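Local coordinates for protein enoyl-CoA hydratase (Mycobacterium avium subsp. paratuberculosis, PDB 4LK5) that belongs to the enoyl-CoA hydratase/isomerase (crotonase-like) family and probably acts on acyl-CoA thioesters, as in the addition of water to a 2-enoyl-CoA, at residues 88-93 against 137-142; 39-44 against 75-80; 63-68 against 115-120; 170-175 against 259-264. All blocks are in the same frame, centred on the assembly; numbering follows the deposited sequence.

Interaction 1 (88-93 against 137-142); sequences AGRGFS and QGPAAG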
loop_
_atom_site.group_PDB
_atom_site.type_symbol
_atom_site.label_atom_id
_atom_site.label_comp_id
_atom_site.label_asym_id
_atom_site.label_seq_id
_atom_site.Cartn_x
_atom_site.Cartn_y
_atom_site.Cartn_z
ATOM N N ALA C 88 20.311 19.429 -12.221
ATOM C CA ALA C 88 21.724 19.426 -12.666
ATOM C C ALA C 88 22.733 19.177 -11.536
ATOM O O ALA C 88 22.505 19.549 -10.378
ATOM C CB ALA C 88 22.064 20.716 -13.409
ATOM N N GLY C 89 23.851 18.549 -11.900
ATOM C CA GLY C 89 24.950 18.308 -10.983
ATOM C C GLY C 89 24.664 17.224 -9.963
ATOM O O GLY C 89 24.208 16.161 -10.310
ATOM N N ARG C 90 24.948 17.509 -8.698
ATOM C CA ARG C 90 24.940 16.496 -7.643
ATOM C C ARG C 90 23.517 16.044 -7.261
ATOM O O ARG C 90 23.257 14.838 -7.141
ATOM C CB ARG C 90 25.680 17.028 -6.403
ATOM C CG ARG C 90 25.914 15.991 -5.316
ATOM C CD ARG C 90 26.390 16.642 -4.028
ATOM N NE ARG C 90 25.804 16.005 -2.838
ATOM C CZ ARG C 90 25.531 16.640 -1.694
ATOM N NH1 ARG C 90 25.779 17.944 -1.568
ATOM N NH2 ARG C 90 24.992 15.982 -0.663
ATOM N N GLY C 91 22.615 17.012 -7.081
ATOM C CA GLY C 91 21.288 16.774 -6.507
ATOM C C GLY C 91 20.174 16.668 -7.525
ATOM O O GLY C 91 20.365 16.982 -8.698
ATOM N N PHE C 92 19.021 16.172 -7.061
ATOM C CA PHE C 92 17.803 16.146 -7.847
ATOM C C PHE C 92 17.023 17.432 -7.541
ATOM O O PHE C 92 16.820 18.237 -8.423
ATOM C CB PHE C 92 16.972 14.899 -7.516
ATOM C CG PHE C 92 15.585 14.918 -8.115
ATOM C CD1 PHE C 92 15.398 14.709 -9.479
ATOM C CD2 PHE C 92 14.464 15.174 -7.312
ATOM C CE1 PHE C 92 14.123 14.739 -10.039
ATOM C CE2 PHE C 92 13.180 15.189 -7.874
ATOM C CZ PHE C 92 13.011 14.981 -9.237
ATOM N N SER C 93 16.572 17.594 -6.295
ATOM C CA SER C 93 16.149 18.894 -5.749
ATOM C C SER C 93 15.999 18.808 -4.251
ATOM O O SER C 93 15.401 17.846 -3.736
ATOM C CB SER C 93 14.822 19.395 -6.304
ATOM O OG SER C 93 14.241 20.326 -5.383
ATOM N N GLN C 137 19.509 11.500 -9.374
ATOM C CA GLN C 137 20.956 11.142 -9.337
ATOM C C GLN C 137 21.523 11.399 -7.964
ATOM O O GLN C 137 22.560 10.859 -7.638
ATOM C CB GLN C 137 21.880 11.856 -10.370
ATOM C CG GLN C 137 21.259 12.658 -11.506
ATOM C CD GLN C 137 20.689 13.983 -11.024
ATOM O OE1 GLN C 137 21.259 14.674 -10.146
ATOM N NE2 GLN C 137 19.520 14.338 -11.585
ATOM N N GLY C 138 20.857 12.225 -7.163
ATOM C CA GLY C 138 21.352 12.494 -5.826
ATOM C C GLY C 138 20.264 12.786 -4.824
ATOM O O GLY C 138 19.231 12.163 -4.861
ATOM N N PRO C 139 20.503 13.728 -3.899
ATOM C CA PRO C 139 19.478 14.016 -2.880
ATOM C C PRO C 139 18.140 14.493 -3.435
ATOM O O PRO C 139 18.090 15.233 -4.436
ATOM C CB PRO C 139 20.131 15.103 -2.022
ATOM C CG PRO C 139 21.604 14.894 -2.192
ATOM C CD PRO C 139 21.803 14.363 -3.587
ATOM N N ALA C 140 17.066 13.989 -2.817
ATOM C CA ALA C 140 15.690 14.464 -3.013
ATOM C C ALA C 140 15.145 14.819 -1.633
ATOM O O ALA C 140 15.138 13.987 -0.697
ATOM C CB ALA C 140 14.827 13.377 -3.638
ATOM N N ALA C 141 14.670 16.038 -1.479
ATOM C CA ALA C 141 14.196 16.459 -0.157
ATOM C C ALA C 141 12.969 17.332 -0.252
ATOM O O ALA C 141 12.789 18.045 -1.233
ATOM C CB ALA C 141 15.314 17.187 0.578
ATOM N N GLY C 142 12.112 17.263 0.760
ATOM C CA GLY C 142 10.839 18.017 0.757
ATOM C C GLY C 142 10.026 17.834 -0.518
ATOM O O GLY C 142 9.867 16.724 -0.997
#

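Interaction 2 (39-44 against 75-80); sequences VTLSDG and ATDPEV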
loop_
_atom_site.group_PDB
_atom_site.type_symbol
_atom_site.label_atom_id
_atom_site.label_comp_id
_atom_site.label_asym_id
_atom_site.label_seq_id
_atom_site.Cartn_x
_atom_site.Cartn_y
_atom_site.Cartn_z
ATOM N N VAL C 39 14.102 23.582 -20.322
ATOM C CA VAL C 39 13.091 22.733 -20.925
ATOM C C VAL C 39 13.464 22.480 -22.380
ATOM O O VAL C 39 13.862 23.390 -23.087
ATOM C CB VAL C 39 11.692 23.395 -20.911
ATOM C CG1 VAL C 39 10.638 22.464 -21.502
ATOM C CG2 VAL C 39 11.294 23.810 -19.499
ATOM N N THR C 40 13.270 21.248 -22.828
ATOM C CA THR C 40 13.753 20.777 -24.111
ATOM C C THR C 40 12.834 19.663 -24.584
ATOM O O THR C 40 12.437 18.794 -23.804
ATOM C CB THR C 40 15.167 20.176 -23.944
ATOM O OG1 THR C 40 16.120 21.229 -23.781
ATOM C CG2 THR C 40 15.585 19.284 -25.135
ATOM N N LEU C 41 12.500 19.690 -25.862
ATOM C CA LEU C 41 11.871 18.575 -26.510
ATOM C C LEU C 41 12.905 18.049 -27.483
ATOM O O LEU C 41 13.669 18.827 -28.050
ATOM C CB LEU C 41 10.609 19.030 -27.227
ATOM C CG LEU C 41 9.854 17.964 -28.035
ATOM C CD1 LEU C 41 9.483 16.776 -27.149
ATOM C CD2 LEU C 41 8.614 18.532 -28.735
ATOM N N SER C 42 12.955 16.733 -27.653
ATOM C CA SER C 42 13.862 16.112 -28.611
ATOM C C SER C 42 13.080 15.276 -29.619
ATOM O O SER C 42 12.098 15.748 -30.220
ATOM C CB SER C 42 14.860 15.241 -27.871
ATOM O OG SER C 42 15.664 14.527 -28.788
ATOM N N ASP C 43 13.515 14.036 -29.808
ATOM C CA ASP C 43 12.766 13.096 -30.606
ATOM C C ASP C 43 11.663 12.527 -29.704
ATOM O O ASP C 43 11.745 11.383 -29.269
ATOM C CB ASP C 43 13.690 11.985 -31.150
ATOM C CG ASP C 43 14.834 12.531 -32.044
ATOM O OD1 ASP C 43 14.708 13.622 -32.654
ATOM O OD2 ASP C 43 15.873 11.848 -32.145
ATOM N N GLY C 44 10.654 13.354 -29.411
ATOM C CA GLY C 44 9.510 12.973 -28.567
ATOM C C GLY C 44 9.763 12.940 -27.067
ATOM O O GLY C 44 8.916 12.476 -26.305
ATOM N N ALA C 75 1.023 18.303 -22.044
ATOM C CA ALA C 75 -0.200 17.519 -22.230
ATOM C C ALA C 75 -0.860 17.813 -23.564
ATOM O O ALA C 75 -1.559 16.950 -24.090
ATOM C CB ALA C 75 -1.186 17.780 -21.103
ATOM N N THR C 76 -0.654 19.031 -24.088
ATOM C CA THR C 76 -1.274 19.477 -25.352
ATOM C C THR C 76 -0.462 18.987 -26.553
ATOM O O THR C 76 -1.010 18.529 -27.550
ATOM C CB THR C 76 -1.429 21.038 -25.440
ATOM O OG1 THR C 76 -0.160 21.699 -25.668
ATOM C CG2 THR C 76 -2.076 21.599 -24.179
ATOM N N ASP C 77 0.858 19.057 -26.427
ATOM C CA ASP C 77 1.755 18.925 -27.573
ATOM C C ASP C 77 1.884 17.479 -28.104
ATOM O O ASP C 77 2.450 16.616 -27.427
ATOM C CB ASP C 77 3.134 19.492 -27.201
ATOM C CG ASP C 77 3.991 19.747 -28.410
ATOM O OD1 ASP C 77 4.387 18.756 -29.060
ATOM O OD2 ASP C 77 4.243 20.933 -28.717
ATOM N N PRO C 78 1.416 17.234 -29.347
ATOM C CA PRO C 78 1.336 15.853 -29.851
ATOM C C PRO C 78 2.706 15.225 -30.141
ATOM O O PRO C 78 2.802 13.996 -30.213
ATOM C CB PRO C 78 0.510 15.989 -31.134
ATOM C CG PRO C 78 0.695 17.417 -31.576
ATOM C CD PRO C 78 1.229 18.231 -30.424
ATOM N N GLU C 79 3.746 16.056 -30.277
ATOM C CA GLU C 79 5.142 15.585 -30.394
ATOM C C GLU C 79 5.736 14.909 -29.151
ATOM O O GLU C 79 6.785 14.224 -29.246
ATOM C CB GLU C 79 6.082 16.749 -30.801
ATOM C CG GLU C 79 5.898 17.217 -32.238
ATOM C CD GLU C 79 5.847 16.025 -33.173
ATOM O OE1 GLU C 79 6.913 15.381 -33.362
ATOM O OE2 GLU C 79 4.731 15.702 -33.660
ATOM N N VAL C 80 5.098 15.118 -27.992
ATOM C CA VAL C 80 5.619 14.605 -26.727
ATOM C C VAL C 80 5.170 13.162 -26.562
ATOM O O VAL C 80 3.981 12.854 -26.738
ATOM C CB VAL C 80 5.176 15.498 -25.547
ATOM C CG1 VAL C 80 5.397 14.811 -24.207
ATOM C CG2 VAL C 80 5.919 16.830 -25.593
#

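Interaction 3 (63-68 against 115-120); sequences VITGIA and ILEINR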
loop_
_atom_site.group_PDB
_atom_site.type_symbol
_atom_site.label_atom_id
_atom_site.label_comp_id
_atom_site.label_asym_id
_atom_site.label_seq_id
_atom_site.Cartn_x
_atom_site.Cartn_y
_atom_site.Cartn_z
ATOM N N VAL C 63 10.334 29.376 -10.657
ATOM C CA VAL C 63 10.716 28.056 -11.167
ATOM C C VAL C 63 9.657 26.961 -10.982
ATOM O O VAL C 63 9.434 26.163 -11.901
ATOM C CB VAL C 63 12.066 27.607 -10.564
ATOM C CG1 VAL C 63 12.207 26.098 -10.532
ATOM C CG2 VAL C 63 13.207 28.206 -11.372
ATOM N N ILE C 64 9.029 26.914 -9.811
ATOM C CA ILE C 64 7.912 26.011 -9.573
ATOM C C ILE C 64 6.832 26.322 -10.595
ATOM O O ILE C 64 6.271 25.409 -11.195
ATOM C CB ILE C 64 7.346 26.138 -8.130
ATOM C CG1 ILE C 64 8.235 25.423 -7.122
ATOM C CG2 ILE C 64 5.974 25.498 -7.999
ATOM C CD1 ILE C 64 8.065 25.929 -5.693
ATOM N N THR C 65 6.519 27.605 -10.774
ATOM C CA THR C 65 5.566 28.039 -11.817
ATOM C C THR C 65 5.960 27.544 -13.208
ATOM O O THR C 65 5.102 27.242 -14.035
ATOM C CB THR C 65 5.404 29.582 -11.818
ATOM O OG1 THR C 65 4.837 29.990 -10.558
ATOM C CG2 THR C 65 4.491 30.080 -13.026
ATOM N N GLY C 66 7.265 27.408 -13.434
ATOM C CA GLY C 66 7.773 27.007 -14.733
ATOM C C GLY C 66 7.540 25.552 -15.068
ATOM O O GLY C 66 7.090 25.226 -16.173
ATOM N N ILE C 67 7.871 24.678 -14.113
ATOM C CA ILE C 67 7.696 23.221 -14.249
ATOM C C ILE C 67 6.200 22.954 -14.401
ATOM O O ILE C 67 5.766 22.236 -15.293
ATOM C CB ILE C 67 8.230 22.482 -12.992
ATOM C CG1 ILE C 67 9.731 22.692 -12.818
ATOM C CG2 ILE C 67 7.943 20.982 -13.030
ATOM C CD1 ILE C 67 10.094 22.887 -11.373
ATOM N N ALA C 68 5.407 23.571 -13.534
ATOM C CA ALA C 68 3.975 23.497 -13.672
ATOM C C ALA C 68 3.547 23.854 -15.093
ATOM O O ALA C 68 2.885 23.051 -15.728
ATOM C CB ALA C 68 3.281 24.365 -12.627
ATOM N N ILE C 115 2.372 27.241 -2.461
ATOM C CA ILE C 115 1.635 26.006 -2.307
ATOM C C ILE C 115 0.653 25.756 -3.446
ATOM O O ILE C 115 0.551 24.627 -3.952
ATOM C CB ILE C 115 0.881 25.973 -0.984
ATOM C CG1 ILE C 115 1.870 26.206 0.157
ATOM C CG2 ILE C 115 0.209 24.614 -0.820
ATOM C CD1 ILE C 115 1.239 26.750 1.413
ATOM N N LEU C 116 -0.072 26.804 -3.829
ATOM C CA LEU C 116 -1.017 26.721 -4.948
ATOM C C LEU C 116 -0.323 26.247 -6.208
ATOM O O LEU C 116 -0.924 25.593 -7.030
ATOM C CB LEU C 116 -1.649 28.088 -5.233
ATOM C CG LEU C 116 -3.078 28.487 -4.845
ATOM C CD1 LEU C 116 -3.582 27.765 -3.607
ATOM C CD2 LEU C 116 -3.150 30.015 -4.663
ATOM N N GLU C 117 0.936 26.601 -6.366
ATOM C CA GLU C 117 1.636 26.296 -7.577
ATOM C C GLU C 117 2.278 24.922 -7.484
ATOM O O GLU C 117 2.376 24.216 -8.512
ATOM C CB GLU C 117 2.691 27.364 -7.878
ATOM C CG GLU C 117 2.106 28.723 -8.202
ATOM C CD GLU C 117 1.469 28.762 -9.567
ATOM O OE1 GLU C 117 2.220 28.945 -10.553
ATOM O OE2 GLU C 117 0.224 28.619 -9.660
ATOM N N ILE C 118 2.736 24.563 -6.273
ATOM C CA ILE C 118 3.155 23.193 -5.997
ATOM C C ILE C 118 2.004 22.304 -6.436
ATOM O O ILE C 118 2.196 21.310 -7.157
ATOM C CB ILE C 118 3.331 22.889 -4.511
ATOM C CG1 ILE C 118 4.408 23.734 -3.844
ATOM C CG2 ILE C 118 3.652 21.412 -4.312
ATOM C CD1 ILE C 118 5.743 23.674 -4.502
ATOM N N ASN C 119 0.802 22.669 -5.982
ATOM C CA ASN C 119 -0.380 21.862 -6.250
ATOM C C ASN C 119 -0.622 21.787 -7.750
ATOM O O ASN C 119 -0.828 20.709 -8.283
ATOM C CB ASN C 119 -1.599 22.375 -5.457
ATOM C CG ASN C 119 -1.463 22.133 -3.944
ATOM O OD1 ASN C 119 -0.486 21.536 -3.476
ATOM N ND2 ASN C 119 -2.437 22.589 -3.177
ATOM N N ARG C 120 -0.547 22.922 -8.434
ATOM C CA ARG C 120 -0.678 22.944 -9.886
ATOM C C ARG C 120 0.305 21.988 -10.512
ATOM O O ARG C 120 -0.049 21.211 -11.369
ATOM C CB ARG C 120 -0.386 24.339 -10.465
ATOM C CG ARG C 120 -1.571 25.123 -10.987
ATOM C CD ARG C 120 -1.135 26.511 -11.494
ATOM N NE ARG C 120 -0.781 26.379 -12.890
ATOM C CZ ARG C 120 0.337 26.788 -13.482
ATOM N NH1 ARG C 120 1.308 27.485 -12.848
ATOM N NH2 ARG C 120 0.441 26.503 -14.776
#

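Interaction 4 (170-175 against 259-264); sequences GLMPDG and QREFDG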
loop_
_atom_site.group_PDB
_atom_site.type_symbol
_atom_site.label_atom_id
_atom_site.label_comp_id
_atom_site.label_asym_id
_atom_site.label_seq_id
_atom_site.Cartn_x
_atom_site.Cartn_y
_atom_site.Cartn_z
ATOM N N GLY C 170 9.581 22.655 10.851
ATOM C CA GLY C 170 8.294 23.076 11.364
ATOM C C GLY C 170 7.199 23.159 10.320
ATOM O O GLY C 170 6.244 23.911 10.486
ATOM N N LEU C 171 7.332 22.407 9.235
ATOM C CA LEU C 171 6.260 22.269 8.253
ATOM C C LEU C 171 5.658 20.848 8.166
ATOM O O LEU C 171 6.152 19.900 8.752
ATOM C CB LEU C 171 6.769 22.682 6.893
ATOM C CG LEU C 171 7.203 24.143 6.723
ATOM C CD1 LEU C 171 7.623 24.366 5.267
ATOM C CD2 LEU C 171 6.107 25.138 7.108
HETATM N N MSE C 172 4.554 20.738 7.436
HETATM C CA MSE C 172 3.935 19.461 7.128
HETATM C C MSE C 172 4.256 19.092 5.702
HETATM O O MSE C 172 4.730 19.937 4.927
HETATM C CB MSE C 172 2.428 19.583 7.392
HETATM C CG MSE C 172 1.711 20.137 6.187
HETATM SE SE MSE C 172 -0.174 20.425 6.557
HETATM C CE MSE C 172 -1.047 18.686 6.189
ATOM N N PRO C 173 3.999 17.829 5.323
ATOM C CA PRO C 173 4.265 17.456 3.922
ATOM C C PRO C 173 3.351 18.171 2.991
ATOM O O PRO C 173 2.198 18.324 3.296
ATOM C CB PRO C 173 3.984 15.952 3.879
ATOM C CG PRO C 173 4.030 15.454 5.294
ATOM C CD PRO C 173 3.863 16.648 6.211
ATOM N N ASP C 174 3.853 18.653 1.868
ATOM C CA ASP C 174 2.955 19.247 0.896
ATOM C C ASP C 174 3.250 18.607 -0.453
ATOM O O ASP C 174 3.974 17.613 -0.509
ATOM C CB ASP C 174 2.986 20.799 0.942
ATOM C CG ASP C 174 4.373 21.398 0.769
ATOM O OD1 ASP C 174 5.122 20.962 -0.098
ATOM O OD2 ASP C 174 4.716 22.357 1.480
ATOM N N GLY C 175 2.643 19.101 -1.518
ATOM C CA GLY C 175 2.803 18.478 -2.841
ATOM C C GLY C 175 2.187 17.088 -2.985
ATOM O O GLY C 175 2.605 16.296 -3.826
ATOM N N GLN C 259 -5.710 19.914 -0.949
ATOM C CA GLN C 259 -6.497 20.924 -0.282
ATOM C C GLN C 259 -6.080 21.024 1.171
ATOM O O GLN C 259 -5.843 22.127 1.671
ATOM C CB GLN C 259 -7.983 20.555 -0.386
ATOM C CG GLN C 259 -8.926 21.599 0.180
ATOM C CD GLN C 259 -8.698 23.003 -0.415
ATOM O OE1 GLN C 259 -8.929 23.218 -1.611
ATOM N NE2 GLN C 259 -8.244 23.961 0.426
ATOM N N ARG C 260 -5.972 19.876 1.857
ATOM C CA ARG C 260 -5.680 19.874 3.296
ATOM C C ARG C 260 -4.345 20.479 3.533
ATOM O O ARG C 260 -4.152 21.129 4.520
ATOM C CB ARG C 260 -5.563 18.491 3.890
ATOM C CG ARG C 260 -6.845 17.785 4.210
ATOM C CD ARG C 260 -6.570 16.316 4.461
ATOM N NE ARG C 260 -7.742 15.590 4.015
ATOM C CZ ARG C 260 -7.784 14.598 3.129
ATOM N NH1 ARG C 260 -6.696 14.060 2.547
ATOM N NH2 ARG C 260 -8.976 14.115 2.860
ATOM N N GLU C 261 -3.410 20.173 2.641
ATOM C CA GLU C 261 -2.018 20.599 2.740
ATOM C C GLU C 261 -1.927 22.120 2.610
ATOM O O GLU C 261 -1.244 22.753 3.413
ATOM C CB GLU C 261 -1.142 19.857 1.687
ATOM C CG GLU C 261 -0.975 18.359 2.012
ATOM C CD GLU C 261 -0.333 17.460 0.924
ATOM O OE1 GLU C 261 0.115 17.954 -0.163
ATOM O OE2 GLU C 261 -0.267 16.221 1.192
ATOM N N PHE C 262 -2.658 22.683 1.639
ATOM C CA PHE C 262 -2.852 24.131 1.514
ATOM C C PHE C 262 -3.365 24.824 2.796
ATOM O O PHE C 262 -2.705 25.722 3.304
ATOM C CB PHE C 262 -3.796 24.458 0.380
ATOM C CG PHE C 262 -4.024 25.921 0.233
ATOM C CD1 PHE C 262 -3.018 26.735 -0.255
ATOM C CD2 PHE C 262 -5.223 26.499 0.625
ATOM C CE1 PHE C 262 -3.211 28.093 -0.368
ATOM C CE2 PHE C 262 -5.425 27.867 0.502
ATOM C CZ PHE C 262 -4.412 28.660 0.010
ATOM N N ASP C 263 -4.516 24.396 3.315
ATOM C CA ASP C 263 -5.054 24.923 4.594
ATOM C C ASP C 263 -4.133 24.724 5.792
ATOM O O ASP C 263 -4.158 25.478 6.734
ATOM C CB ASP C 263 -6.375 24.245 4.962
ATOM C CG ASP C 263 -7.467 24.430 3.908
ATOM O OD1 ASP C 263 -7.480 25.434 3.157
ATOM O OD2 ASP C 263 -8.324 23.541 3.835
ATOM N N GLY C 264 -3.337 23.680 5.777
ATOM C CA GLY C 264 -2.462 23.416 6.886
ATOM C C GLY C 264 -1.144 24.155 6.796
ATOM O O GLY C 264 -0.714 24.709 7.804
#

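Interaction 1 (88-93 against 137-142)
Phe92 has CG anti to the backbone N (chi1 170°); CB stays 3.3 Å from Pro139 O, and the ring, leading outward, still grazes Ala140 CB with CD2 (4.1 Å). From the other segment, Gln137 bends at chi2 (74°), curling its amide back toward the carbonyls of Gly89 and Gly91. Its OE1 lies 2.9 Å from Gly91 O, a meeting of two acceptors, and the assignment of the amide oxygen and nitrogen is therefore doubtful.

The backbones hold the contact together. Phe92 N donates to Pro139 O at 2.9 Å, and Ser93 N adds a weak bond to the same oxygen. Ser93 O then receives Ala141 N at 3.0 Å, with the donor in the carbonyl plane. Together they set Ser93 against Ala140 as a single parallel bridge. Just before it the chains draw close at the glycines: Gly138 CA directs a hydrogen at Arg90 O across 3.3 Å.

Pro139 packs beside them. Its CD rests 3.8 Å from Gly91 CA, while its CG is approached by Arg90 NH2 (3.9 Å), the arginine chain crossing the proline ring at about a right angle. Ser93 OG turns to Gly95 N and Asn57 O, tying the loop to the chain before helix 61-76, and strand 161-163 borders Pro139 and Ala140.

The second segment ends at Gly142, the N-cap of helix 143-150. In crotonase relatives, the loop after the equivalent of strand 82-87 and the start of this helix supply the backbone N-H groups of the oxyanion hole, and the bridge joins the two chain regions from which that site is probably built.

Interaction 2 (39-44 against 75-80)
Leu41 reaches across from the end of strand 37-41 and divides its two methyls between neighbouring residues of the opposite turn. CD2 comes up to Glu79 CB at 3.7 Å, the leucine branch and the glutamate chain crossing at about a right angle, the contact being made by the CB of the glutamate. CD1 meets Val80 CG2 at 3.9 Å, a more oblique approach. With its CG anti to the backbone N (chi1 177°), Leu41 stretches its fork outward from the strand. Val80 begins by pointing away from Leu41, yet its CG2, lying beside its own backbone N, still meets the leucine, and further along Val80 packs on Phe46 and His130.

The place is where two turns of the fold come together: the connection between the antiparallel strands 37-41 and 45-50, and the link from helix 61-76 into strand 82-87. The latter completes a beta-alpha-beta crossover, since strands 45-50 and 82-87 run parallel and side by side in the sheet.

Asp77 to Val80 form a type I beta turn, closed by Val80 N to Asp77 O at 3.1 Å. Asp77 OD1 also takes a weak bond from Glu79 N, which helps to hold the aspartate across the turn. On the strand side an inverse gamma turn centred on Asp43 delivers Gly44, whose CA sends a hydrogen toward Glu79 O over 3.1 Å with an angle of 146° at the hydrogen. No conventional hydrogen bond joins the two segments here; beyond the turn, Gly44 makes backbone bonds with Lys81 and Val82.

Interaction 3 (63-68 against 115-120)
Two helices of the crotonase-like fold, 61-76 and 113-127, pack here almost in parallel, the axes of the short segments approaching to 8.7 Å at an angle of 23°. Ile64 and Ile118 form the apolar side of the contact. Their chains cross at a slant, and the CD1 methyls press together at 3.4 Å, which is tight for two methyls; Ile64 CG2 rests against Glu117 CB at 3.8 Å.

Next to this lies a polar cluster built round Glu117 OE1. The glutamate folds back on itself, CG beside its backbone N and a second bend at chi2 (-73°), which holds the carboxylate over the gap between the helices. Thr65 OG1 stands 2.8 Å from Glu117 OE1, and Val61 O is a second acceptor within reach of the same hydroxyl. Arg120 NH1 makes a salt bridge to Glu117 OE1 at 2.9 Å; the oxygen lies nearly in the guanidinium plane and is met on the syn side of the carboxylate, though 33° out of its plane.

Ala68 of the other helix supplies an apolar cover. Its CB sits over one face of the Arg120 guanidinium, displaced toward the rim, with NH1 3.7 Å away. The other terminal nitrogen, NH2, forms salt bridges with Asp69 and Glu72, also on helix 61-76. One arginine thus joins acidic groups of both helices, and its charge probably helps to stabilise the carboxylates gathered round it.

Helix 113-127 lies between two partners: it presses on helix 61-76 here, while Ile115 and Leu116 pack on Phe262 of helix 254-269.

Interaction 4 (170-175 against 259-264)
Met172, present as selenomethionine, is the first residue of 170-175 to meet helix 254-269. Its CG stands between the backbone N and the carbonyl carbon (chi1 86°), and a bend at chi3 turns the SE-CE end against the helix, crossing the Glu261 chain at a slant. There SE touches Gly264 CA at 3.8 Å, the absence of a side chain permitting the approach, while CE reaches toward Glu261 CG at 4.2 Å. The same side chain packs on Thr242 of the second subunit.

Pro173 presents its carbonyl: Pro173 O lies 3.4 Å from Glu261 CG, alongside the extended glutamate chain. Asp174 follows, its backbone running past the carboxylate, with Asp174 C 3.2 Å from Glu261 OE1. Its own carboxylate leads away to Gln265, whose amide holds OD2 through NE2 while its OE1 accepts Met172 N.

At Gly175 the chain leads into helix 177-185. Gly175 N is 3.1 Å from Glu261 OE1, but the angle is too poor for a bond; Gly176 N supplies one to that oxygen, and Ser178 OG pairs with OE2. Buried as it is, the carboxylate is therefore satisfied by the start of the next helix.

The Gly-Leu-Met-Pro-Asp-Gly run resembles the glycine- and proline-containing loop of crotonase-family enzymes, here moored to a C-terminal helix beside the subunit interface.

Overall arrangement
The four contacts spread over one crotonase-like subunit, with interactions 2 and 4 on opposite sides of its centre, about 32 Å apart between centres. Interaction 2 lies at the outer edge of the six-stranded sheet and shares helix 61-76 with interaction 3, about 19 Å away centre to centre. Interactions 3 and 4 touch directly, Ile118 packing on Gly175, so that helix 113-127 serves both contacts. Interaction 1 stands about 18 Å from interaction 3, between centres, near the probable active site. Along the chain the segments of interaction 3 alternate with those of 1 and 2, whereas interaction 4 follows all others, bringing helix 254-269 back onto the core.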